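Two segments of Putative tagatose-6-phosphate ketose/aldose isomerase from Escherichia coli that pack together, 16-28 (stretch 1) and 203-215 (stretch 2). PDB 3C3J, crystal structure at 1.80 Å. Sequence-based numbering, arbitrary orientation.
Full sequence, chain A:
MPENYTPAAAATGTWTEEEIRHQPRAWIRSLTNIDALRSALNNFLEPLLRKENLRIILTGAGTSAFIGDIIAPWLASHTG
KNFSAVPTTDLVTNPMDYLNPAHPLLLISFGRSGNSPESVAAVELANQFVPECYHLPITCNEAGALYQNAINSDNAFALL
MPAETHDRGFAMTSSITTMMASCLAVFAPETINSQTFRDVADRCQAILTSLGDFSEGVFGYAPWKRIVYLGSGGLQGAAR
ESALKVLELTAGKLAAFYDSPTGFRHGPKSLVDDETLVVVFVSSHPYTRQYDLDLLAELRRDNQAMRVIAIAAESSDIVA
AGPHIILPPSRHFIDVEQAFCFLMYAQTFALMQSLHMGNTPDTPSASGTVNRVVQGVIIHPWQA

Stretch 1 (16-28) TEEEIRHQPRAWI
Stretch 2 (203-215) RCQAILTSLGDFS

How do the stretches run? Helix 23-28 runs nearly antiparallel to helix 203-210: the N-to-C directions differ by 168°, and the axes approach to 9.6 Å. Helix 16-21 is more oblique (139°, 11.9 Å). Arg21 CA lies 7.1 Å from Leu208 CA, and Pro24 CA 6.1 Å from Gln205 CA.

What does Arg21 do? Its CA-CB bond points sideways, but an extended chain (chi1 m, chi2 and chi3 t, chi4 -78°) carries the guanidinium across. Arg21 NH2 donates to Gly212 O at 2.9 Å, while Arg21 NE forms a salt bridge with Glu17 OE2 at 2.8 Å, one helical turn back. Water 3 links Arg21 NH1 with Leu208 O and Gly212 O.

Why does Phe214 lie so close? Gly212 (phi 56°) leaves the helix within a type II' turn, Leu211 to Phe214, and Phe214 (79/0; chi1 m, chi2 -20°) lays its ring on the guanidinium. The planes differ by 6°; Arg21 CZ is 3.8 Å from the Phe214 ring centroid, 30° off the normal, a cation-pi stack over the face, and the nearest atoms, Arg21 CZ and Phe214 CZ, are 3.3 Å apart.

What does Leu208 fill? With chi1 m and chi2 t, Leu208 CD2 lies 3.9 Å from Ile20 CG2, and Leu208 CD1 lies 4.3 Å from Pro24 CD. Farther along, Trp27 CZ3 approaches Cys204 CB at 3.6 Å, extending the apolar contact.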

# COMPACT_ATOMS: atom_id res chain seq x y z
N THR A 16 -15.00 -17.47 15.36
CA THR A 16 -14.87 -16.14 14.77
C THR A 16 -15.94 -15.21 15.35
O THR A 16 -15.62 -14.08 15.75
CB THR A 16 -14.87 -16.18 13.21
OG1 THR A 16 -13.84 -17.08 12.77
CG2 THR A 16 -14.60 -14.79 12.61
N GLU A 17 -17.17 -15.69 15.47
CA GLU A 17 -18.22 -14.87 16.06
C GLU A 17 -17.94 -14.54 17.52
O GLU A 17 -18.12 -13.39 17.95
CB GLU A 17 -19.61 -15.51 15.94
CG GLU A 17 -20.66 -14.62 16.57
CD GLU A 17 -22.06 -15.19 16.52
OE1 GLU A 17 -22.23 -16.38 16.16
OE2 GLU A 17 -22.99 -14.43 16.87
N GLU A 18 -17.50 -15.55 18.28
CA GLU A 18 -17.12 -15.37 19.68
C GLU A 18 -16.04 -14.29 19.82
O GLU A 18 -16.10 -13.44 20.70
CB GLU A 18 -16.61 -16.69 20.24
CG GLU A 18 -16.47 -16.72 21.78
CD GLU A 18 -15.15 -16.18 22.32
OE1 GLU A 18 -14.11 -16.39 21.67
OE2 GLU A 18 -15.15 -15.54 23.41
N GLU A 19 -15.07 -14.35 18.92
CA GLU A 19 -13.92 -13.46 18.92
C GLU A 19 -14.31 -12.03 18.51
O GLU A 19 -13.78 -11.05 19.03
CB GLU A 19 -12.79 -14.08 18.06
CG GLU A 19 -12.20 -15.30 18.84
CD GLU A 19 -11.51 -16.37 18.03
OE1 GLU A 19 -11.34 -16.24 16.78
OE2 GLU A 19 -11.14 -17.38 18.71
N ILE A 20 -15.25 -11.91 17.59
CA ILE A 20 -15.78 -10.60 17.23
C ILE A 20 -16.50 -9.99 18.42
O ILE A 20 -16.25 -8.85 18.81
CB ILE A 20 -16.73 -10.66 16.02
CG1 ILE A 20 -15.97 -11.02 14.75
CG2 ILE A 20 -17.45 -9.31 15.86
CD1 ILE A 20 -16.87 -11.48 13.60
N ARG A 21 -17.38 -10.78 19.05
CA ARG A 21 -18.23 -10.24 20.11
C ARG A 21 -17.47 -9.87 21.40
O ARG A 21 -17.92 -8.97 22.11
CB ARG A 21 -19.37 -11.19 20.42
CG ARG A 21 -20.37 -11.31 19.30
CD ARG A 21 -21.51 -12.20 19.72
NE ARG A 21 -22.58 -12.33 18.72
CZ ARG A 21 -23.52 -11.41 18.50
NH1 ARG A 21 -23.50 -10.26 19.13
NH2 ARG A 21 -24.48 -11.64 17.61
N HIS A 22 -16.37 -10.55 21.71
CA HIS A 22 -15.59 -10.24 22.93
C HIS A 22 -14.58 -9.10 22.80
O HIS A 22 -13.83 -8.80 23.73
CB HIS A 22 -14.99 -11.51 23.59
CG HIS A 22 -13.81 -12.13 22.89
ND1 HIS A 22 -12.85 -11.41 22.21
CD2 HIS A 22 -13.41 -13.42 22.85
CE1 HIS A 22 -11.91 -12.24 21.78
NE2 HIS A 22 -12.23 -13.47 22.14
N GLN A 23 -14.59 -8.41 21.65
CA GLN A 23 -13.66 -7.31 21.41
C GLN A 23 -13.75 -6.12 22.38
O GLN A 23 -12.73 -5.78 23.01
CB GLN A 23 -13.77 -6.86 19.97
CG GLN A 23 -12.98 -7.78 19.04
CD GLN A 23 -13.20 -7.42 17.59
OE1 GLN A 23 -14.34 -7.44 17.09
NE2 GLN A 23 -12.12 -7.06 16.91
N PRO A 24 -14.95 -5.49 22.53
CA PRO A 24 -15.02 -4.36 23.47
C PRO A 24 -14.48 -4.69 24.87
O PRO A 24 -13.68 -3.93 25.43
CB PRO A 24 -16.53 -4.01 23.47
CG PRO A 24 -17.02 -4.49 22.22
CD PRO A 24 -16.25 -5.72 21.89
N ARG A 25 -14.81 -5.87 25.38
CA ARG A 25 -14.35 -6.28 26.69
C ARG A 25 -12.85 -6.49 26.70
O ARG A 25 -12.17 -6.10 27.65
CB ARG A 25 -15.04 -7.57 27.10
CG ARG A 25 -14.75 -8.03 28.50
CD ARG A 25 -15.68 -9.11 28.88
NE ARG A 25 -15.46 -10.26 28.01
CZ ARG A 25 -16.18 -11.36 28.04
NH1 ARG A 25 -17.19 -11.47 28.87
NH2 ARG A 25 -15.89 -12.36 27.22
N ALA A 26 -12.33 -7.11 25.64
CA ALA A 26 -10.89 -7.36 25.53
C ALA A 26 -10.08 -6.05 25.46
O ALA A 26 -9.00 -5.94 26.06
CB ALA A 26 -10.60 -8.26 24.31
N TRP A 27 -10.62 -5.05 24.77
CA TRP A 27 -9.94 -3.76 24.62
C TRP A 27 -9.69 -3.12 25.98
O TRP A 27 -8.58 -2.69 26.29
CB TRP A 27 -10.75 -2.82 23.73
CG TRP A 27 -10.97 -3.34 22.35
CD1 TRP A 27 -10.25 -4.34 21.73
CD2 TRP A 27 -11.92 -2.89 21.40
NE1 TRP A 27 -10.72 -4.54 20.49
CE2 TRP A 27 -11.76 -3.67 20.25
CE3 TRP A 27 -12.93 -1.91 21.42
CZ2 TRP A 27 -12.55 -3.50 19.10
CZ3 TRP A 27 -13.73 -1.74 20.27
CH2 TRP A 27 -13.52 -2.52 19.14
N ILE A 28 -10.73 -3.09 26.81
CA ILE A 28 -10.65 -2.45 28.11
C ILE A 28 -9.78 -3.27 29.09
O ILE A 28 -9.03 -2.69 29.85
CB ILE A 28 -12.07 -2.11 28.65
CG1 ILE A 28 -12.77 -1.18 27.67
CG2 ILE A 28 -11.97 -1.42 29.99
CD1 ILE A 28 -11.89 -0.01 27.19
N ARG A 203 -19.34 2.17 22.04
CA ARG A 203 -19.94 2.37 20.74
C ARG A 203 -19.87 1.11 19.91
O ARG A 203 -20.84 0.76 19.27
CB ARG A 203 -19.26 3.51 20.01
CG ARG A 203 -20.06 4.06 18.87
CD ARG A 203 -19.23 5.09 18.14
NE ARG A 203 -20.05 6.04 17.44
CZ ARG A 203 -19.56 7.11 16.83
NH1 ARG A 203 -18.25 7.32 16.80
NH2 ARG A 203 -20.37 7.96 16.25
N CYS A 204 -18.75 0.40 19.98
CA CYS A 204 -18.62 -0.86 19.24
C CYS A 204 -19.55 -1.94 19.82
O CYS A 204 -20.12 -2.73 19.06
CB CYS A 204 -17.16 -1.30 19.19
SG CYS A 204 -16.20 -0.21 18.09
N GLN A 205 -19.73 -1.95 21.14
CA GLN A 205 -20.73 -2.84 21.77
C GLN A 205 -22.13 -2.49 21.26
O GLN A 205 -22.91 -3.39 20.97
CB GLN A 205 -20.63 -2.76 23.30
CG GLN A 205 -21.58 -3.68 24.11
CD GLN A 205 -21.17 -5.15 24.07
OE1 GLN A 205 -20.20 -5.52 23.41
NE2 GLN A 205 -21.92 -6.00 24.78
N ALA A 206 -22.45 -1.21 21.14
CA ALA A 206 -23.74 -0.77 20.55
C ALA A 206 -23.91 -1.20 19.08
O ALA A 206 -25.04 -1.55 18.65
CB ALA A 206 -23.92 0.74 20.70
N ILE A 207 -22.81 -1.16 18.31
CA ILE A 207 -22.85 -1.58 16.92
C ILE A 207 -23.19 -3.06 16.87
O ILE A 207 -24.13 -3.48 16.19
CB ILE A 207 -21.50 -1.30 16.17
CG1 ILE A 207 -21.32 0.23 15.97
CG2 ILE A 207 -21.48 -2.05 14.82
CD1 ILE A 207 -19.92 0.68 15.54
N LEU A 208 -22.47 -3.86 17.63
CA LEU A 208 -22.71 -5.30 17.63
C LEU A 208 -24.15 -5.60 18.07
O LEU A 208 -24.82 -6.42 17.48
CB LEU A 208 -21.71 -5.98 18.56
CG LEU A 208 -20.25 -5.98 18.09
CD1 LEU A 208 -19.37 -6.73 19.11
CD2 LEU A 208 -20.10 -6.55 16.66
N THR A 209 -24.61 -4.93 19.12
CA THR A 209 -26.00 -5.08 19.57
C THR A 209 -27.00 -4.70 18.46
O THR A 209 -28.01 -5.41 18.24
CB THR A 209 -26.26 -4.25 20.83
OG1 THR A 209 -25.40 -4.72 21.88
CG2 THR A 209 -27.70 -4.37 21.27
N SER A 210 -26.70 -3.63 17.74
CA SER A 210 -27.56 -3.18 16.64
C SER A 210 -27.69 -4.19 15.51
O SER A 210 -28.66 -4.14 14.76
CB SER A 210 -27.08 -1.84 16.08
OG SER A 210 -25.98 -2.00 15.19
N LEU A 211 -26.72 -5.09 15.38
CA LEU A 211 -26.73 -6.13 14.36
C LEU A 211 -27.45 -7.42 14.81
O LEU A 211 -27.55 -8.37 14.03
CB LEU A 211 -25.29 -6.44 13.91
CG LEU A 211 -24.59 -5.19 13.34
CD1 LEU A 211 -23.11 -5.46 13.04
CD2 LEU A 211 -25.32 -4.67 12.12
N GLY A 212 -27.96 -7.42 16.03
CA GLY A 212 -28.69 -8.59 16.55
C GLY A 212 -27.87 -9.87 16.50
O GLY A 212 -26.68 -9.85 16.85
N ASP A 213 -28.47 -10.97 16.06
CA ASP A 213 -27.75 -12.25 15.94
C ASP A 213 -26.96 -12.42 14.63
O ASP A 213 -26.49 -13.53 14.32
CB ASP A 213 -28.70 -13.44 16.11
CG ASP A 213 -29.74 -13.54 15.01
OD1 ASP A 213 -29.73 -12.78 14.01
OD2 ASP A 213 -30.61 -14.42 15.16
N PHE A 214 -26.90 -11.33 13.86
CA PHE A 214 -26.11 -11.15 12.64
C PHE A 214 -26.75 -11.80 11.42
O PHE A 214 -26.22 -11.70 10.32
CB PHE A 214 -24.67 -11.69 12.78
CG PHE A 214 -23.83 -11.08 13.89
CD1 PHE A 214 -24.13 -9.86 14.48
CD2 PHE A 214 -22.65 -11.73 14.28
CE1 PHE A 214 -23.32 -9.33 15.49
CE2 PHE A 214 -21.83 -11.20 15.25
CZ PHE A 214 -22.15 -9.99 15.86
N SER A 215 -27.90 -12.44 11.59
CA SER A 215 -28.49 -13.26 10.54
C SER A 215 -28.88 -12.44 9.30
O SER A 215 -28.95 -13.00 8.22
CB SER A 215 -29.72 -14.04 11.08
OG SER A 215 -30.72 -13.16 11.56
O HOH W 1 -25.51 -14.70 16.64
O HOH W 2 -20.40 -7.88 22.36
O HOH W 3 -25.81 -8.64 18.96